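Local coordinates for citrate synthase (Metallosphaera sedula, PDB 6ABW), which probably catalyses the condensation of oxaloacetate with acetyl-CoA and water to give citrate and CoA in the tricarboxylic acid cycle, at residues S163-L169 against E181-D186; L205-L211 against H366-R370; A104-M108 against V146-K150. All coordinates share one frame. Residues are numbered along the deposited sequence.

Contact 1 (S163-L169 against E181-D186)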
loop_
_atom_site.group_PDB
_atom_site.type_symbol
_atom_site.label_atom_id
_atom_site.label_comp_id
_atom_site.label_asym_id
_atom_site.label_seq_id
_atom_site.Cartn_x
_atom_site.Cartn_y
_atom_site.Cartn_z
ATOM N N SER A 163 -10.891 -5.525 -29.024
ATOM C CA SER A 163 -9.694 -5.513 -28.196
ATOM C C SER A 163 -9.875 -4.747 -26.877
ATOM O O SER A 163 -10.774 -3.908 -26.712
ATOM C CB SER A 163 -8.537 -4.912 -28.928
ATOM O OG SER A 163 -8.727 -3.507 -29.140
ATOM N N PHE A 164 -8.953 -5.052 -25.985
ATOM C CA PHE A 164 -8.887 -4.421 -24.667
ATOM C C PHE A 164 -8.758 -2.955 -24.807
ATOM O O PHE A 164 -9.484 -2.206 -24.158
ATOM C CB PHE A 164 -7.730 -5.025 -23.922
ATOM C CG PHE A 164 -7.521 -4.484 -22.491
ATOM C CD1 PHE A 164 -6.846 -3.319 -22.261
ATOM C CD2 PHE A 164 -7.986 -5.214 -21.393
ATOM C CE1 PHE A 164 -6.644 -2.817 -20.914
ATOM C CE2 PHE A 164 -7.814 -4.766 -20.097
ATOM C CZ PHE A 164 -7.077 -3.578 -19.844
ATOM N N ALA A 165 -7.851 -2.527 -25.679
ATOM C CA ALA A 165 -7.678 -1.091 -25.939
ATOM C C ALA A 165 -8.954 -0.413 -26.395
ATOM O O ALA A 165 -9.311 0.673 -25.971
ATOM C CB ALA A 165 -6.561 -0.856 -26.953
ATOM N N LYS A 166 -9.643 -1.041 -27.360
ATOM C CA LYS A 166 -10.903 -0.483 -27.839
ATOM C C LYS A 166 -12.009 -0.408 -26.771
ATOM O O LYS A 166 -12.669 0.619 -26.651
ATOM C CB LYS A 166 -11.408 -1.266 -29.095
ATOM C CG LYS A 166 -12.542 -0.550 -29.743
ATOM C CD LYS A 166 -13.017 -1.368 -30.935
ATOM C CE LYS A 166 -14.249 -0.696 -31.527
ATOM N NZ LYS A 166 -14.474 -1.262 -32.916
ATOM N N SER A 167 -12.150 -1.449 -26.000
ATOM C CA SER A 167 -13.143 -1.491 -24.898
ATOM C C SER A 167 -12.895 -0.396 -23.870
ATOM O O SER A 167 -13.853 0.289 -23.406
ATOM C CB SER A 167 -13.184 -2.859 -24.239
ATOM O OG SER A 167 -13.627 -3.864 -25.137
ATOM N N PHE A 168 -11.607 -0.159 -23.591
ATOM C CA PHE A 168 -11.190 0.873 -22.629
ATOM C C PHE A 168 -11.501 2.290 -23.165
ATOM O O PHE A 168 -12.118 3.156 -22.497
ATOM C CB PHE A 168 -9.690 0.675 -22.253
ATOM C CG PHE A 168 -9.172 1.821 -21.447
ATOM C CD1 PHE A 168 -9.709 2.067 -20.181
ATOM C CD2 PHE A 168 -8.209 2.740 -21.969
ATOM C CE1 PHE A 168 -9.288 3.137 -19.414
ATOM C CE2 PHE A 168 -7.794 3.817 -21.203
ATOM C CZ PHE A 168 -8.311 4.003 -19.908
ATOM N N LEU A 169 -11.173 2.542 -24.444
ATOM C CA LEU A 169 -11.464 3.827 -25.052
ATOM C C LEU A 169 -12.965 4.102 -25.212
ATOM O O LEU A 169 -13.402 5.213 -24.979
ATOM C CB LEU A 169 -10.774 3.973 -26.381
ATOM C CG LEU A 169 -9.244 4.022 -26.412
ATOM C CD1 LEU A 169 -8.764 3.950 -27.854
ATOM C CD2 LEU A 169 -8.716 5.259 -25.726
ATOM N N GLU A 181 -6.536 5.250 -33.321
ATOM C CA GLU A 181 -6.656 5.539 -31.885
ATOM C C GLU A 181 -6.521 4.249 -31.080
ATOM O O GLU A 181 -5.798 4.213 -30.063
ATOM C CB GLU A 181 -7.923 6.275 -31.541
ATOM C CG GLU A 181 -8.016 7.698 -32.010
ATOM C CD GLU A 181 -9.425 8.300 -31.740
ATOM O OE1 GLU A 181 -10.481 7.731 -32.057
ATOM O OE2 GLU A 181 -9.498 9.327 -31.087
ATOM N N VAL A 182 -7.170 3.172 -31.516
ATOM C CA VAL A 182 -7.052 1.931 -30.889
ATOM C C VAL A 182 -5.622 1.444 -30.883
ATOM O O VAL A 182 -5.135 0.967 -29.856
ATOM C CB VAL A 182 -7.966 0.833 -31.488
ATOM C CG1 VAL A 182 -7.686 -0.501 -30.881
ATOM C CG2 VAL A 182 -9.402 1.279 -31.294
ATOM N N LYS A 183 -4.966 1.533 -32.023
ATOM C CA LYS A 183 -3.645 0.985 -32.127
ATOM C C LYS A 183 -2.674 1.796 -31.174
ATOM O O LYS A 183 -1.703 1.226 -30.574
ATOM C CB LYS A 183 -3.192 1.024 -33.579
ATOM C CG LYS A 183 -1.748 0.581 -33.765
ATOM C CD LYS A 183 -1.471 -0.899 -33.513
ATOM C CE LYS A 183 -0.020 -1.335 -33.824
ATOM N NZ LYS A 183 0.161 -2.744 -33.399
ATOM N N ALA A 184 -2.872 3.078 -31.093
ATOM C CA ALA A 184 -1.993 3.958 -30.242
ATOM C C ALA A 184 -2.169 3.569 -28.772
ATOM O O ALA A 184 -1.239 3.537 -28.006
ATOM C CB ALA A 184 -2.325 5.429 -30.455
ATOM N N MET A 185 -3.388 3.336 -28.388
ATOM C CA MET A 185 -3.700 2.958 -26.956
ATOM C C MET A 185 -3.131 1.595 -26.666
ATOM O O MET A 185 -2.517 1.352 -25.615
ATOM C CB MET A 185 -5.198 3.049 -26.736
ATOM C CG MET A 185 -5.596 2.722 -25.277
ATOM S SD MET A 185 -5.134 4.093 -24.195
ATOM C CE MET A 185 -4.368 3.239 -22.830
ATOM N N ASP A 186 -3.263 0.655 -27.604
ATOM C CA ASP A 186 -2.714 -0.649 -27.457
ATOM C C ASP A 186 -1.202 -0.571 -27.308
ATOM O O ASP A 186 -0.558 -1.253 -26.431
ATOM C CB ASP A 186 -3.096 -1.555 -28.689
ATOM C CG ASP A 186 -2.681 -2.965 -28.484
ATOM O OD1 ASP A 186 -3.288 -3.684 -27.601
ATOM O OD2 ASP A 186 -1.684 -3.357 -29.154
HETATM O O HOH W 1 -5.802 -4.280 -26.814
#
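A small residue lets steeply crossing helices approach closely, as helix 179-191 against helix 164-173 illustrates. Glu181 contributes mainly backbone: its O lies 3.7 Å from Leu169 CD1, while its carboxylate turns to Arg175 and Thr178. Val182 CG1 touches Ser163 OG at 3.6 Å and Ala165 CB at 4.1 Å, and Val182 CG2 touches Lys166 CB at 3.9 Å. Ser163 is the N-cap of the partner helix, its OG accepting from Lys166 N at 3.2 Å. The segment axes approach to 8.5 Å at 107°, a nearly perpendicular helix pair with a short connection in the predominantly helical citrate synthase fold. Met185 points toward the partner; its CB meets Leu169 CD1 at 3.8 Å and its CE meets Phe168 CE2 at 3.8 Å. Met185 SD stands 5.2 Å from the centroid of the Phe168 ring, at its edge, a Met-aromatic contact. Asp186 N lies 3.7 Å from Ala165 CB, a methyl small enough to allow a CA-CA distance of 5.2 Å between Ala165 and Asp186. A water bridges the same residues, accepting from Ala165 N at 2.9 Å and donating to Asp186 OD1 at 2.7 Å; OD1 also accepts from Phe56 N.

Contact 2 (L205-L211 against H366-R370)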
loop_
_atom_site.group_PDB
_atom_site.type_symbol
_atom_site.label_atom_id
_atom_site.label_comp_id
_atom_site.label_asym_id
_atom_site.label_seq_id
_atom_site.Cartn_x
_atom_site.Cartn_y
_atom_site.Cartn_z
ATOM N N LEU A 205 5.923 -5.952 -3.967
ATOM C CA LEU A 205 6.687 -7.076 -3.549
ATOM C C LEU A 205 6.687 -7.256 -2.027
ATOM O O LEU A 205 6.450 -8.340 -1.526
ATOM C CB LEU A 205 8.100 -6.988 -4.109
ATOM C CG LEU A 205 8.213 -7.113 -5.630
ATOM C CD1 LEU A 205 9.662 -6.777 -6.055
ATOM C CD2 LEU A 205 7.886 -8.527 -6.119
ATOM N N VAL A 206 6.858 -6.166 -1.292
ATOM C CA VAL A 206 6.791 -6.200 0.158
ATOM C C VAL A 206 5.431 -6.702 0.649
ATOM O O VAL A 206 5.322 -7.514 1.554
ATOM C CB VAL A 206 7.021 -4.799 0.762
ATOM C CG1 VAL A 206 6.821 -4.827 2.280
ATOM C CG2 VAL A 206 8.441 -4.410 0.494
ATOM N N THR A 207 4.383 -6.227 0.030
ATOM C CA THR A 207 3.055 -6.602 0.381
ATOM C C THR A 207 2.850 -8.095 0.067
ATOM O O THR A 207 2.223 -8.828 0.857
ATOM C CB THR A 207 2.044 -5.682 -0.344
ATOM O OG1 THR A 207 2.260 -4.327 0.122
ATOM C CG2 THR A 207 0.651 -6.023 -0.000
ATOM N N SER A 208 3.382 -8.569 -1.067
ATOM C CA SER A 208 3.199 -9.950 -1.466
ATOM C C SER A 208 3.919 -10.898 -0.483
ATOM O O SER A 208 3.511 -12.066 -0.328
ATOM C CB SER A 208 3.678 -10.193 -2.902
ATOM O OG SER A 208 5.098 -10.246 -2.975
ATOM N N SER A 209 4.946 -10.404 0.177
ATOM C CA SER A 209 5.738 -11.231 1.143
ATOM C C SER A 209 4.949 -11.724 2.355
ATOM O O SER A 209 5.368 -12.666 3.050
ATOM C CB SER A 209 6.999 -10.482 1.624
ATOM O OG SER A 209 6.775 -9.491 2.647
ATOM N N THR A 210 3.867 -11.065 2.671
ATOM C CA THR A 210 2.994 -11.505 3.742
ATOM C C THR A 210 1.849 -12.361 3.233
ATOM O O THR A 210 0.972 -12.721 4.006
ATOM C CB THR A 210 2.390 -10.295 4.491
ATOM O OG1 THR A 210 1.433 -9.650 3.640
ATOM C CG2 THR A 210 3.444 -9.291 4.908
ATOM N N LEU A 211 1.755 -12.525 1.905
ATOM C CA LEU A 211 0.721 -13.245 1.229
ATOM C C LEU A 211 -0.565 -12.488 1.200
ATOM O O LEU A 211 -1.638 -13.032 0.961
ATOM C CB LEU A 211 0.591 -14.719 1.702
ATOM C CG LEU A 211 1.872 -15.510 1.558
ATOM C CD1 LEU A 211 1.668 -16.939 2.092
ATOM C CD2 LEU A 211 2.466 -15.543 0.162
ATOM N N HIS A 366 9.719 -16.570 -2.485
ATOM C CA HIS A 366 9.007 -15.978 -1.389
ATOM C C HIS A 366 9.912 -16.092 -0.147
ATOM O O HIS A 366 10.132 -17.191 0.384
ATOM C CB HIS A 366 7.651 -16.643 -1.152
ATOM C CG HIS A 366 7.026 -16.204 0.123
ATOM N ND1 HIS A 366 6.946 -17.023 1.226
ATOM C CD2 HIS A 366 6.574 -14.992 0.512
ATOM C CE1 HIS A 366 6.416 -16.349 2.228
ATOM N NE2 HIS A 366 6.189 -15.111 1.824
ATOM N N ARG A 367 10.511 -14.958 0.228
ATOM C CA ARG A 367 11.068 -14.751 1.581
ATOM C C ARG A 367 10.092 -13.733 2.213
ATOM O O ARG A 367 9.630 -12.800 1.528
ATOM C CB ARG A 367 12.537 -14.214 1.559
ATOM C CG ARG A 367 13.589 -14.976 2.387
ATOM C CD ARG A 367 14.545 -15.794 1.502
ATOM N NE ARG A 367 13.812 -16.830 0.753
ATOM C CZ ARG A 367 13.484 -16.826 -0.550
ATOM N NH1 ARG A 367 13.856 -15.861 -1.390
ATOM N NH2 ARG A 367 12.772 -17.837 -1.034
ATOM N N LEU A 368 9.742 -13.946 3.486
ATOM C CA LEU A 368 8.984 -12.960 4.261
ATOM C C LEU A 368 9.916 -11.775 4.568
ATOM O O LEU A 368 11.022 -11.986 5.086
ATOM C CB LEU A 368 8.441 -13.575 5.560
ATOM C CG LEU A 368 7.685 -12.659 6.537
ATOM C CD1 LEU A 368 6.507 -11.981 5.849
ATOM C CD2 LEU A 368 7.263 -13.461 7.774
ATOM N N ILE A 369 9.479 -10.547 4.253
ATOM C CA ILE A 369 10.373 -9.371 4.341
ATOM C C ILE A 369 10.412 -8.859 5.825
ATOM O O ILE A 369 9.368 -8.493 6.421
ATOM C CB ILE A 369 10.100 -8.307 3.208
ATOM C CG1 ILE A 369 10.637 -8.846 1.854
ATOM C CG2 ILE A 369 10.758 -6.976 3.537
ATOM C CD1 ILE A 369 10.183 -8.147 0.581
ATOM N N ARG A 370 11.634 -8.923 6.393
ATOM C CA ARG A 370 11.964 -8.597 7.795
ATOM C C ARG A 370 13.396 -7.964 7.931
ATOM O O ARG A 370 14.369 -8.624 8.331
ATOM C CB ARG A 370 11.810 -9.859 8.673
ATOM C CG ARG A 370 10.357 -10.329 8.872
ATOM C CD ARG A 370 9.479 -9.242 9.496
ATOM N NE ARG A 370 8.323 -9.764 10.248
ATOM C CZ ARG A 370 7.021 -9.679 9.904
ATOM N NH1 ARG A 370 6.606 -9.074 8.772
ATOM N NH2 ARG A 370 6.102 -10.227 10.730
#
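The end of a helix leaves backbone carbonyls without their usual amide partners, and neighbouring groups can supply the missing donors. Here His366 NE2 donates to Ser209 O at 2.9 Å, with Leu211 CD2 lying over one face of the imidazole. Within the last turn, Ser208 OG donates to Leu205 O and Ser209 OG to Val206 O, both at 2.7 Å. With its proton thus spent, Ser209 OG accepts from Ile369 N, in a poorly ordered stretch, through a weak bond of 3.3 Å. Leu211, with positive phi, completes a Schellman motif, its N bonding to Ser208 O at 2.9 Å. The extended segment 366-370, leading out of helix 342-365, thereby lies along the C-terminal end of helix 199-208 at the dimer interface: Thr210 OG1 is hydrogen-bonded to Ala224 O of the second subunit, whose Leu229 packs on Leu211 and His366. Arg367 O is satisfied by Tyr361 OH. Apolar contact is modest, with Ile369 CD1 resting 4.1 Å from Val206 CG2.

Contact 3 (A104-M108 against V146-K150)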
loop_
_atom_site.group_PDB
_atom_site.type_symbol
_atom_site.label_atom_id
_atom_site.label_comp_id
_atom_site.label_asym_id
_atom_site.label_seq_id
_atom_site.Cartn_x
_atom_site.Cartn_y
_atom_site.Cartn_z
ATOM N N ALA A 104 -6.057 11.429 -9.387
ATOM C CA ALA A 104 -6.620 10.259 -10.024
ATOM C C ALA A 104 -5.978 8.940 -9.528
ATOM O O ALA A 104 -6.661 7.970 -9.392
ATOM C CB ALA A 104 -6.531 10.391 -11.532
ATOM N N VAL A 105 -4.670 8.926 -9.253
ATOM C CA VAL A 105 -4.031 7.738 -8.765
ATOM C C VAL A 105 -4.597 7.354 -7.376
ATOM O O VAL A 105 -4.793 6.170 -7.088
ATOM C CB VAL A 105 -2.499 7.918 -8.760
ATOM C CG1 VAL A 105 -1.793 6.734 -8.030
ATOM C CG2 VAL A 105 -2.055 8.032 -10.192
ATOM N N GLY A 106 -4.930 8.361 -6.552
ATOM C CA GLY A 106 -5.567 8.194 -5.251
ATOM C C GLY A 106 -6.966 7.586 -5.368
ATOM O O GLY A 106 -7.373 6.720 -4.576
ATOM N N MET A 107 -7.713 8.038 -6.360
ATOM C CA MET A 107 -8.997 7.431 -6.623
ATOM C C MET A 107 -8.849 5.955 -7.035
ATOM O O MET A 107 -9.610 5.081 -6.606
ATOM C CB MET A 107 -9.710 8.247 -7.699
ATOM C CG MET A 107 -9.949 9.668 -7.268
ATOM S SD MET A 107 -10.745 10.688 -8.552
ATOM C CE MET A 107 -12.226 9.850 -8.690
ATOM N N MET A 108 -7.870 5.649 -7.881
ATOM C CA MET A 108 -7.561 4.275 -8.194
ATOM C C MET A 108 -7.206 3.466 -6.950
ATOM O O MET A 108 -7.597 2.326 -6.836
ATOM C CB MET A 108 -6.396 4.167 -9.196
ATOM C CG MET A 108 -6.607 4.752 -10.552
ATOM S SD MET A 108 -5.140 4.389 -11.601
ATOM C CE MET A 108 -4.987 2.719 -11.638
ATOM N N VAL A 146 -12.679 6.586 -13.195
ATOM C CA VAL A 146 -11.986 7.684 -12.570
ATOM C C VAL A 146 -12.033 8.912 -13.493
ATOM O O VAL A 146 -12.332 10.035 -13.082
ATOM C CB VAL A 146 -10.539 7.253 -12.183
ATOM C CG1 VAL A 146 -9.637 8.466 -11.854
ATOM C CG2 VAL A 146 -10.559 6.323 -10.977
ATOM N N LEU A 147 -11.793 8.713 -14.775
ATOM C CA LEU A 147 -11.876 9.814 -15.724
ATOM C C LEU A 147 -13.293 10.392 -15.715
ATOM O O LEU A 147 -13.499 11.654 -15.669
ATOM C CB LEU A 147 -11.453 9.335 -17.124
ATOM C CG LEU A 147 -11.944 10.304 -18.252
ATOM C CD1 LEU A 147 -11.186 11.588 -18.146
ATOM C CD2 LEU A 147 -11.760 9.604 -19.592
ATOM N N ARG A 148 -14.256 9.481 -15.807
ATOM C CA ARG A 148 -15.630 9.908 -15.969
ATOM C C ARG A 148 -16.190 10.619 -14.708
ATOM O O ARG A 148 -16.858 11.656 -14.780
ATOM C CB ARG A 148 -16.450 8.743 -16.447
ATOM C CG ARG A 148 -16.131 8.393 -17.897
ATOM C CD ARG A 148 -16.892 7.161 -18.341
ATOM N NE ARG A 148 -18.304 7.456 -18.587
ATOM C CZ ARG A 148 -18.790 7.986 -19.712
ATOM N NH1 ARG A 148 -20.074 8.254 -19.773
ATOM N NH2 ARG A 148 -18.007 8.347 -20.738
ATOM N N ALA A 149 -15.848 10.125 -13.531
ATOM C CA ALA A 149 -16.109 10.856 -12.305
ATOM C C ALA A 149 -15.545 12.241 -12.241
ATOM O O ALA A 149 -16.232 13.205 -11.857
ATOM C CB ALA A 149 -15.725 10.075 -11.083
ATOM N N LYS A 150 -14.278 12.369 -12.612
ATOM C CA LYS A 150 -13.621 13.661 -12.551
ATOM C C LYS A 150 -14.242 14.650 -13.574
ATOM O O LYS A 150 -14.326 15.843 -13.287
ATOM C CB LYS A 150 -12.117 13.515 -12.718
ATOM C CG LYS A 150 -11.455 12.923 -11.486
ATOM C CD LYS A 150 -9.940 12.720 -11.685
ATOM C CE LYS A 150 -9.130 14.009 -11.624
ATOM N NZ LYS A 150 -9.258 14.872 -10.411
#
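Rotamer choice can fill the space between helices whose axes stand well apart. In segments 104-108 and 146-150 the axes come no closer than 10.4 Å, crossing at 122°, and even the nearest CA atoms, those of Ala104 and Val146, are 6.5 Å apart. Val146, at chi1 t, presents both methyls: CG1 rests on Ala104 CB at 3.7 Å, while CG2 lies 3.9 Å from Met107 CB and 4.3 Å from Met108 CG. Met107 and Met108 share the same mtp conformation but leave the helix in different directions. Met107 reaches across, placing its CE 4.2 Å from Ala149 CB and its SD 3.8 Å from Lys150 CG; Met108 touches Val146 only loosely, through N and CG, and also meets Ser344 of helix 342-365. Lys150 starts m and t, then bends with chi3 and chi4 both p. Its CD passes 4.1 Å from Ala104 CB, and its NZ reaches Ser102 O, just before helix 104-119, for a hydrogen bond; Tyr340 adds a cation-pi partner. The contact thus joins the N-terminal turn of helix 104-119 to the C-terminal part of helix 128-151, with Ile95 of helix 89-97 touching both Met107 and Ala149. Chiefly apolar side-chain atoms meet, so van der Waals and hydrophobic contact holds the segments, while the lysine buries its methylene chain and keeps its charged end satisfied beside the helix start.

How the contacts relate
Read from the N terminus, the three contacts close in series, without nesting or crossing. Contact 3 comes first, its segments 38 residues apart, bringing the far part of helix 128-151 back to the start of helix 104-119. The next helix, 164-173, opens contact 1, which closes after only 12 residues on helix 179-191; the centres of contacts 1 and 3 are about 19 Å apart. Helix 199-208 follows and opens contact 2, the long-range closure: 155 residues later the chain returns after helix 342-365. Contacts 1 and 2 lie on opposite sides of the chain's centre, about 34 Å between centres. Helix 342-365 provides a common neighbour, touching residues of all three contacts.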